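Long-range contacts in methyl-accepting chemotaxis protein (Vibrio cholerae, PDB 6CEQ), which probably serves as an oxygen-sensing chemoreceptor of Vibrio cholerae, binding heme in two PAS domains, of which the second is described here: residues T6-M10 with L21-L25; L84-C90 with L105-T111. One frame throughout, in Å; residues are numbered along the deposited sequence.

Both interactions lie in the antiparallel sheet of a PAS fold, whose order across the sheet is 18-21, 8-12, 100-109, 84-94, 75-81. Interaction 1 closes before interaction 2 opens along the chain, yet their centres are only about 11 Å apart, because strands 8-12 and 100-109 are neighbours. The evidence for direct coupling is two probable backbone hydrogen bonds, Met-10 O to Leu-105 N at 2.8 Å and Asn-8 O to Leu-107 N at 3.0 Å. Each interaction also touches the heme: 6-10 through Met-10, 84-90 and 105-111 through Leu-88 and Leu-105. The bonds between them join the chain's first and last strands, and both interactions contribute to the heme pocket's apolar lining.

Interaction 1. Residues T6-M10 with L21-L25; sequences TTNLM and LNPAL. With HEM (protoporphyrin IX containing Fe), chain D.
Residues 8-10 run extended (Leu-9 phi/psi -130/143°), and Met-10 forms an antiparallel non-hydrogen-bonded pair with Leu-21 (CA-CA 4.5 Å). Next along the ladder, Asn-22 N donates to Leu-9 O (3.0 Å, 172° at the hydrogen), an acceptor that also receives a CA-H contact from Leu-21 CA at 3.6 Å. There the second segment leaves the sheet: Asn-22 (phi/psi -79/165°) is the N-cap, and Pro-23 to Leu-25 are helical. With chi1 at 85° (p), the Asn-22 carboxamide takes over where the backbone pairing stops. Its ND2 donates to Thr-7 O at 2.7 Å (173°); its OD1 accepts from Leu-9 N at 3.0 Å (169°) and from Leu-25 N at 3.0 Å (159°), the latter a capping bond. One side chain thus satisfies two backbone groups of 6-10 and one amide of the first helical turn, the geometry of a strand-to-helix turn fastened by an N-cap Asn. Asn-8 OD1 comes within 3.5 Å of Leu-25 N, but the angle is too poor for a bond, whereas Asn-8 ND2 donates to Leu-107 O. Apolar contacts fill in: Met-10 CG to Leu-21 CG 3.9 Å, Met-10 CB to Leu-25 CD2 3.7 Å, Thr-6 CG2 to Ala-24 CB 3.8 Å. Met-10 (chi1 t, chi2 t, chi3 p) carries CE to 3.3 Å from heme CHC, placing this strand at the pocket. On its other edge, strand 8-12 pairs with strand 100-109 through Asn-8 with Leu-107 and Met-10 with Leu-105, while Leu-21 packs on Leu-26 and Leu-29 of helix 23-31.

Interaction 2. Residues L84-C90 with L105-T111; sequences LEFNLTC and LQLVDIT. Unlike the reference sequence in segment 105-111: Leu-107 (reference Trp). With HEM (protoporphyrin IX containing Fe), chain D.
Strands 84-90 and 105-109 form an antiparallel hairpin ladder, with axes 4.4 Å apart at closest approach and N-to-C directions 140° apart. Leu-105, a non-hydrogen-bonded partner of Cys-90, sets CD2 3.8 Å from Leu-88 CD1 and CD1 3.5 Å from heme C1B. Gln-106 N donates to Thr-89 O (2.8 Å) and Thr-89 N to Gln-106 O (2.9 Å). Leu-107, Trp in the reference sequence, lies opposite Leu-88; its m,t rotamer puts CD1 over the Phe-86 ring face, a CH-pi contact 4.3 Å from the centroid. Val-108 N donates to Asn-87 O (2.9 Å) and Asn-87 N to Val-108 O (2.8 Å). Asp-109 and Phe-86 form a non-hydrogen-bonded pair (CA-CA 4.6 Å); Asp-109 OD2 accepts from Thr-111 N (2.9 Å), an Asx turn, and from Thr-111 OG1 (2.6 Å). Ile-110 N donates to Glu-85 O (2.8 Å), and Thr-111 OG1 accepts from Glu-85 N (3.1 Å). Strand 75-81 flanks 84-94, strand 8-12 flanks 100-109, and Leu-84 reaches helix 33-39.

Interaction 1. Residues T6-M10 with L21-L25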
loop_
_atom_site.group_PDB
_atom_site.type_symbol
_atom_site.label_atom_id
_atom_site.label_comp_id
_atom_site.label_asym_id
_atom_site.label_seq_id
_atom_site.Cartn_x
_atom_site.Cartn_y
_atom_site.Cartn_z
ATOM N N THR A 6 11.116 -9.533 3.489
ATOM C CA THR A 6 11.769 -8.232 3.529
ATOM C C THR A 6 10.724 -7.184 3.894
ATOM O O THR A 6 9.567 -7.504 4.187
ATOM C CB THR A 6 12.462 -7.906 2.202
ATOM O OG1 THR A 6 13.189 -6.672 2.331
ATOM C CG2 THR A 6 11.449 -7.782 1.087
ATOM N N THR A 7 11.155 -5.928 3.918
ATOM C CA THR A 7 10.309 -4.810 4.325
ATOM C C THR A 7 9.750 -4.144 3.072
ATOM O O THR A 7 10.502 -3.521 2.319
ATOM C CB THR A 7 11.116 -3.812 5.155
ATOM O OG1 THR A 7 11.725 -4.487 6.261
ATOM C CG2 THR A 7 10.226 -2.699 5.677
ATOM N N ASN A 8 8.445 -4.295 2.842
ATOM C CA ASN A 8 7.741 -3.693 1.707
ATOM C C ASN A 8 6.889 -2.540 2.213
ATOM O O ASN A 8 5.950 -2.761 2.989
ATOM C CB ASN A 8 6.851 -4.708 0.992
ATOM C CG ASN A 8 7.609 -5.931 0.559
ATOM O OD1 ASN A 8 8.612 -5.831 -0.144
ATOM N ND2 ASN A 8 7.149 -7.096 0.988
ATOM N N LEU A 9 7.207 -1.323 1.774
ATOM C CA LEU A 9 6.597 -0.117 2.323
ATOM C C LEU A 9 6.068 0.786 1.217
ATOM O O LEU A 9 6.702 0.946 0.167
ATOM C CB LEU A 9 7.594 0.695 3.163
ATOM C CG LEU A 9 8.230 0.085 4.409
ATOM C CD1 LEU A 9 9.156 1.113 5.033
ATOM C CD2 LEU A 9 7.178 -0.379 5.414
ATOM N N MET A 10 4.925 1.412 1.484
ATOM C CA MET A 10 4.308 2.355 0.559
ATOM C C MET A 10 3.687 3.469 1.391
ATOM O O MET A 10 3.046 3.179 2.399
ATOM C CB MET A 10 3.255 1.629 -0.288
ATOM C CG MET A 10 2.556 2.430 -1.333
ATOM S SD MET A 10 1.745 1.263 -2.447
ATOM C CE MET A 10 1.120 0.016 -1.365
ATOM N N LEU A 21 7.238 4.549 -2.755
ATOM C CA LEU A 21 7.360 3.105 -2.615
ATOM C C LEU A 21 8.821 2.769 -2.378
ATOM O O LEU A 21 9.691 3.264 -3.103
ATOM C CB LEU A 21 6.870 2.360 -3.855
ATOM C CG LEU A 21 5.374 2.105 -3.985
ATOM C CD1 LEU A 21 4.680 3.314 -4.562
ATOM C CD2 LEU A 21 5.155 0.893 -4.871
ATOM N N ASN A 22 9.091 1.923 -1.390
ATOM C CA ASN A 22 10.468 1.573 -1.101
ATOM C C ASN A 22 10.964 0.532 -2.108
ATOM O O ASN A 22 10.176 -0.027 -2.880
ATOM C CB ASN A 22 10.602 1.127 0.364
ATOM C CG ASN A 22 10.278 -0.337 0.600
ATOM O OD1 ASN A 22 9.514 -0.965 -0.134
ATOM N ND2 ASN A 22 10.840 -0.880 1.683
ATOM N N PRO A 23 12.282 0.322 -2.196
ATOM C CA PRO A 23 12.797 -0.538 -3.279
ATOM C C PRO A 23 12.314 -1.971 -3.201
ATOM O O PRO A 23 12.039 -2.586 -4.241
ATOM C CB PRO A 23 14.319 -0.443 -3.105
ATOM C CG PRO A 23 14.530 0.886 -2.418
ATOM C CD PRO A 23 13.368 1.010 -1.469
ATOM N N ALA A 24 12.223 -2.531 -1.993
ATOM C CA ALA A 24 11.768 -3.909 -1.872
ATOM C C ALA A 24 10.380 -4.084 -2.470
ATOM O O ALA A 24 10.133 -5.037 -3.220
ATOM C CB ALA A 24 11.791 -4.339 -0.407
ATOM N N LEU A 25 9.469 -3.148 -2.191
ATOM C CA LEU A 25 8.126 -3.253 -2.753
ATOM C C LEU A 25 8.133 -3.028 -4.263
ATOM O O LEU A 25 7.417 -3.712 -5.000
ATOM C CB LEU A 25 7.186 -2.265 -2.064
ATOM C CG LEU A 25 5.743 -2.340 -2.559
ATOM C CD1 LEU A 25 5.202 -3.763 -2.396
ATOM C CD2 LEU A 25 4.900 -1.345 -1.781
HETATM C CHA HEM D . -6.428 -3.167 0.794
HETATM C CHB HEM D . -4.784 1.248 1.918
HETATM C CHC HEM D . -1.965 0.998 -2.065
HETATM C CHD HEM D . -5.060 -2.309 -3.787
HETATM C C1A HEM D . -6.104 -2.024 1.491
HETATM C C2A HEM D . -6.360 -1.815 2.860
HETATM C C3A HEM D . -5.902 -0.576 3.187
HETATM C C4A HEM D . -5.362 -0.003 2.019
HETATM C CMA HEM D . -5.966 0.065 4.548
HETATM C CAA HEM D . -7.021 -2.791 3.799
HETATM C CBA HEM D . -8.532 -2.790 3.553
HETATM C CGA HEM D . -9.174 -3.880 4.371
HETATM O O1A HEM D . -8.536 -4.924 4.631
HETATM O O2A HEM D . -10.345 -3.741 4.788
HETATM C C1B HEM D . -3.808 1.507 0.945
HETATM C C2B HEM D . -2.896 2.592 1.043
HETATM C C3B HEM D . -2.094 2.546 -0.059
HETATM C C4B HEM D . -2.548 1.379 -0.851
HETATM C CMB HEM D . -2.829 3.605 2.157
HETATM C CAB HEM D . -0.997 3.471 -0.395
HETATM C CBB HEM D . -0.136 3.852 0.545
HETATM C C1C HEM D . -2.568 0.082 -2.920
HETATM C C2C HEM D . -2.142 -0.255 -4.214
HETATM C C3C HEM D . -3.028 -1.202 -4.708
HETATM C C4C HEM D . -4.001 -1.438 -3.697
HETATM C CMC HEM D . -0.943 0.308 -4.934
HETATM C CAC HEM D . -2.970 -1.845 -6.033
HETATM C CBC HEM D . -1.800 -2.216 -6.543
HETATM C C1D HEM D . -5.628 -2.858 -2.635
HETATM C C2D HEM D . -6.430 -4.087 -2.664
HETATM C C3D HEM D . -6.808 -4.323 -1.394
HETATM C C4D HEM D . -6.236 -3.242 -0.583
HETATM C CMD HEM D . -6.764 -4.917 -3.877
HETATM C CAD HEM D . -7.649 -5.471 -0.904
HETATM C CBD HEM D . -9.016 -5.433 -1.589
HETATM C CGD HEM D . -9.678 -4.107 -1.319
HETATM O O1D HEM D . -9.893 -3.312 -2.261
HETATM O O2D HEM D . -10.015 -3.801 -0.154
HETATM N NA HEM D . -5.492 -0.901 0.993
HETATM N NB HEM D . -3.570 0.819 -0.180
HETATM N NC HEM D . -3.689 -0.642 -2.629
HETATM N ND HEM D . -5.550 -2.403 -1.375
HETATM FE FE HEM D . -4.645 -0.881 -0.794
HETATM O O HOH W 1 -2.577 -2.195 -0.077
#

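Interaction 2. Residues L84-C90 with L105-T111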
loop_
_atom_site.group_PDB
_atom_site.type_symbol
_atom_site.label_atom_id
_atom_site.label_comp_id
_atom_site.label_asym_id
_atom_site.label_seq_id
_atom_site.Cartn_x
_atom_site.Cartn_y
_atom_site.Cartn_z
ATOM N N LEU A 84 -2.237 -12.561 -5.463
ATOM C CA LEU A 84 -1.290 -12.368 -4.379
ATOM C C LEU A 84 -2.047 -12.232 -3.062
ATOM O O LEU A 84 -3.243 -11.931 -3.033
ATOM C CB LEU A 84 -0.434 -11.127 -4.623
ATOM C CG LEU A 84 0.137 -11.007 -6.038
ATOM C CD1 LEU A 84 0.952 -9.736 -6.180
ATOM C CD2 LEU A 84 0.964 -12.241 -6.386
ATOM N N GLU A 85 -1.326 -12.449 -1.965
ATOM C CA GLU A 85 -1.884 -12.324 -0.626
ATOM C C GLU A 85 -0.858 -11.640 0.260
ATOM O O GLU A 85 0.328 -11.967 0.195
ATOM C CB GLU A 85 -2.221 -13.697 -0.033
ATOM C CG GLU A 85 -3.665 -14.120 -0.139
ATOM C CD GLU A 85 -3.948 -15.367 0.682
ATOM O OE1 GLU A 85 -3.750 -16.487 0.156
ATOM O OE2 GLU A 85 -4.346 -15.231 1.859
ATOM N N PHE A 86 -1.314 -10.703 1.095
ATOM C CA PHE A 86 -0.425 -9.954 1.973
ATOM C C PHE A 86 -1.036 -9.827 3.357
ATOM O O PHE A 86 -2.256 -9.730 3.504
ATOM C CB PHE A 86 -0.149 -8.534 1.460
ATOM C CG PHE A 86 0.528 -8.492 0.134
ATOM C CD1 PHE A 86 1.906 -8.567 0.053
ATOM C CD2 PHE A 86 -0.209 -8.386 -1.033
ATOM C CE1 PHE A 86 2.542 -8.533 -1.179
ATOM C CE2 PHE A 86 0.425 -8.349 -2.270
ATOM C CZ PHE A 86 1.798 -8.427 -2.340
ATOM N N ASN A 87 -0.174 -9.790 4.371
ATOM C CA ASN A 87 -0.575 -9.283 5.674
ATOM C C ASN A 87 -0.263 -7.794 5.705
ATOM O O ASN A 87 0.895 -7.396 5.547
ATOM C CB ASN A 87 0.127 -10.013 6.816
ATOM C CG ASN A 87 -0.471 -9.670 8.176
ATOM O OD1 ASN A 87 -1.459 -8.932 8.271
ATOM N ND2 ASN A 87 0.129 -10.205 9.238
ATOM N N LEU A 88 -1.298 -6.978 5.871
ATOM C CA LEU A 88 -1.194 -5.534 5.733
ATOM C C LEU A 88 -1.136 -4.853 7.090
ATOM O O LEU A 88 -1.902 -5.189 8.002
ATOM C CB LEU A 88 -2.389 -4.985 4.942
ATOM C CG LEU A 88 -2.564 -3.468 4.828
ATOM C CD1 LEU A 88 -3.190 -3.145 3.477
ATOM C CD2 LEU A 88 -3.433 -2.891 5.951
ATOM N N THR A 89 -0.256 -3.862 7.205
ATOM C CA THR A 89 -0.224 -2.982 8.365
ATOM C C THR A 89 -0.259 -1.543 7.883
ATOM O O THR A 89 0.533 -1.166 7.021
ATOM C CB THR A 89 1.031 -3.206 9.204
ATOM O OG1 THR A 89 1.131 -4.595 9.527
ATOM C CG2 THR A 89 0.952 -2.391 10.488
ATOM N N CYS A 90 -1.174 -0.746 8.438
ATOM C CA CYS A 90 -1.289 0.669 8.110
ATOM C C CYS A 90 -1.078 1.483 9.380
ATOM O O CYS A 90 -1.788 1.283 10.371
ATOM C CB CYS A 90 -2.663 0.967 7.506
ATOM S SG CYS A 90 -2.850 2.649 6.898
ATOM N N LEU A 105 2.058 2.077 4.738
ATOM C CA LEU A 105 1.627 0.696 4.611
ATOM C C LEU A 105 2.846 -0.208 4.592
ATOM O O LEU A 105 3.795 0.047 3.841
ATOM C CB LEU A 105 0.864 0.466 3.312
ATOM C CG LEU A 105 -0.626 0.600 3.055
ATOM C CD1 LEU A 105 -0.923 -0.275 1.866
ATOM C CD2 LEU A 105 -1.487 0.196 4.245
ATOM N N GLN A 106 2.820 -1.260 5.395
ATOM C CA GLN A 106 3.784 -2.350 5.273
ATOM C C GLN A 106 3.037 -3.604 4.839
ATOM O O GLN A 106 2.006 -3.947 5.423
ATOM C CB GLN A 106 4.528 -2.608 6.583
ATOM C CG GLN A 106 5.580 -3.701 6.450
ATOM C CD GLN A 106 6.626 -3.661 7.547
ATOM O OE1 GLN A 106 6.631 -2.764 8.386
ATOM N NE2 GLN A 106 7.525 -4.645 7.540
ATOM N N LEU A 107 3.556 -4.289 3.825
ATOM C CA LEU A 107 2.939 -5.501 3.303
ATOM C C LEU A 107 3.885 -6.670 3.518
ATOM O O LEU A 107 5.054 -6.604 3.114
ATOM C CB LEU A 107 2.616 -5.366 1.813
ATOM C CG LEU A 107 1.611 -4.290 1.386
ATOM C CD1 LEU A 107 1.469 -4.296 -0.115
ATOM C CD2 LEU A 107 0.243 -4.494 2.033
ATOM N N VAL A 108 3.383 -7.735 4.138
ATOM C CA VAL A 108 4.139 -8.973 4.303
ATOM C C VAL A 108 3.565 -9.997 3.335
ATOM O O VAL A 108 2.388 -10.366 3.432
ATOM C CB VAL A 108 4.093 -9.487 5.750
ATOM C CG1 VAL A 108 4.782 -10.852 5.851
ATOM C CG2 VAL A 108 4.739 -8.478 6.695
ATOM N N ASP A 109 4.397 -10.461 2.407
ATOM C CA ASP A 109 3.943 -11.331 1.330
ATOM C C ASP A 109 3.651 -12.723 1.872
ATOM O O ASP A 109 4.538 -13.369 2.432
ATOM C CB ASP A 109 5.020 -11.396 0.245
ATOM C CG ASP A 109 4.546 -12.069 -1.029
ATOM O OD1 ASP A 109 5.336 -12.118 -1.994
ATOM O OD2 ASP A 109 3.403 -12.559 -1.076
ATOM N N ILE A 110 2.409 -13.187 1.705
ATOM C CA ILE A 110 2.060 -14.548 2.101
ATOM C C ILE A 110 1.443 -15.285 0.916
ATOM O O ILE A 110 0.649 -16.218 1.092
ATOM C CB ILE A 110 1.119 -14.554 3.316
ATOM C CG1 ILE A 110 -0.120 -13.686 3.056
ATOM C CG2 ILE A 110 1.850 -14.073 4.547
ATOM C CD1 ILE A 110 -1.086 -13.636 4.237
ATOM N N THR A 111 1.819 -14.881 -0.290
ATOM C CA THR A 111 1.344 -15.540 -1.500
ATOM C C THR A 111 1.844 -16.986 -1.552
ATOM O O THR A 111 1.083 -17.902 -1.867
ATOM C CB THR A 111 1.807 -14.809 -2.766
ATOM O OG1 THR A 111 1.497 -13.412 -2.663
ATOM C CG2 THR A 111 1.113 -15.389 -3.988
HETATM C CHA HEM D . -6.428 -3.167 0.794
HETATM C CHB HEM D . -4.784 1.248 1.918
HETATM C CHC HEM D . -1.965 0.998 -2.065
HETATM C CHD HEM D . -5.060 -2.309 -3.787
HETATM C C1A HEM D . -6.104 -2.024 1.491
HETATM C C2A HEM D . -6.360 -1.815 2.860
HETATM C C3A HEM D . -5.902 -0.576 3.187
HETATM C C4A HEM D . -5.362 -0.003 2.019
HETATM C CMA HEM D . -5.966 0.065 4.548
HETATM C CAA HEM D . -7.021 -2.791 3.799
HETATM C CBA HEM D . -8.532 -2.790 3.553
HETATM C CGA HEM D . -9.174 -3.880 4.371
HETATM O O1A HEM D . -8.536 -4.924 4.631
HETATM O O2A HEM D . -10.345 -3.741 4.788
HETATM C C1B HEM D . -3.808 1.507 0.945
HETATM C C2B HEM D . -2.896 2.592 1.043
HETATM C C3B HEM D . -2.094 2.546 -0.059
HETATM C C4B HEM D . -2.548 1.379 -0.851
HETATM C CMB HEM D . -2.829 3.605 2.157
HETATM C CAB HEM D . -0.997 3.471 -0.395
HETATM C CBB HEM D . -0.136 3.852 0.545
HETATM C C1C HEM D . -2.568 0.082 -2.920
HETATM C C2C HEM D . -2.142 -0.255 -4.214
HETATM C C3C HEM D . -3.028 -1.202 -4.708
HETATM C C4C HEM D . -4.001 -1.438 -3.697
HETATM C CMC HEM D . -0.943 0.308 -4.934
HETATM C CAC HEM D . -2.970 -1.845 -6.033
HETATM C CBC HEM D . -1.800 -2.216 -6.543
HETATM C C1D HEM D . -5.628 -2.858 -2.635
HETATM C C2D HEM D . -6.430 -4.087 -2.664
HETATM C C3D HEM D . -6.808 -4.323 -1.394
HETATM C C4D HEM D . -6.236 -3.242 -0.583
HETATM C CMD HEM D . -6.764 -4.917 -3.877
HETATM C CAD HEM D . -7.649 -5.471 -0.904
HETATM C CBD HEM D . -9.016 -5.433 -1.589
HETATM C CGD HEM D . -9.678 -4.107 -1.319
HETATM O O1D HEM D . -9.893 -3.312 -2.261
HETATM O O2D HEM D . -10.015 -3.801 -0.154
HETATM N NA HEM D . -5.492 -0.901 0.993
HETATM N NB HEM D . -3.570 0.819 -0.180
HETATM N NC HEM D . -3.689 -0.642 -2.629
HETATM N ND HEM D . -5.550 -2.403 -1.375
HETATM FE FE HEM D . -4.645 -0.881 -0.794
HETATM O O HOH W 2 -1.842 -17.389 1.560
HETATM O O HOH W 3 2.375 -5.916 7.407
HETATM O O HOH W 1 -2.577 -2.195 -0.077
#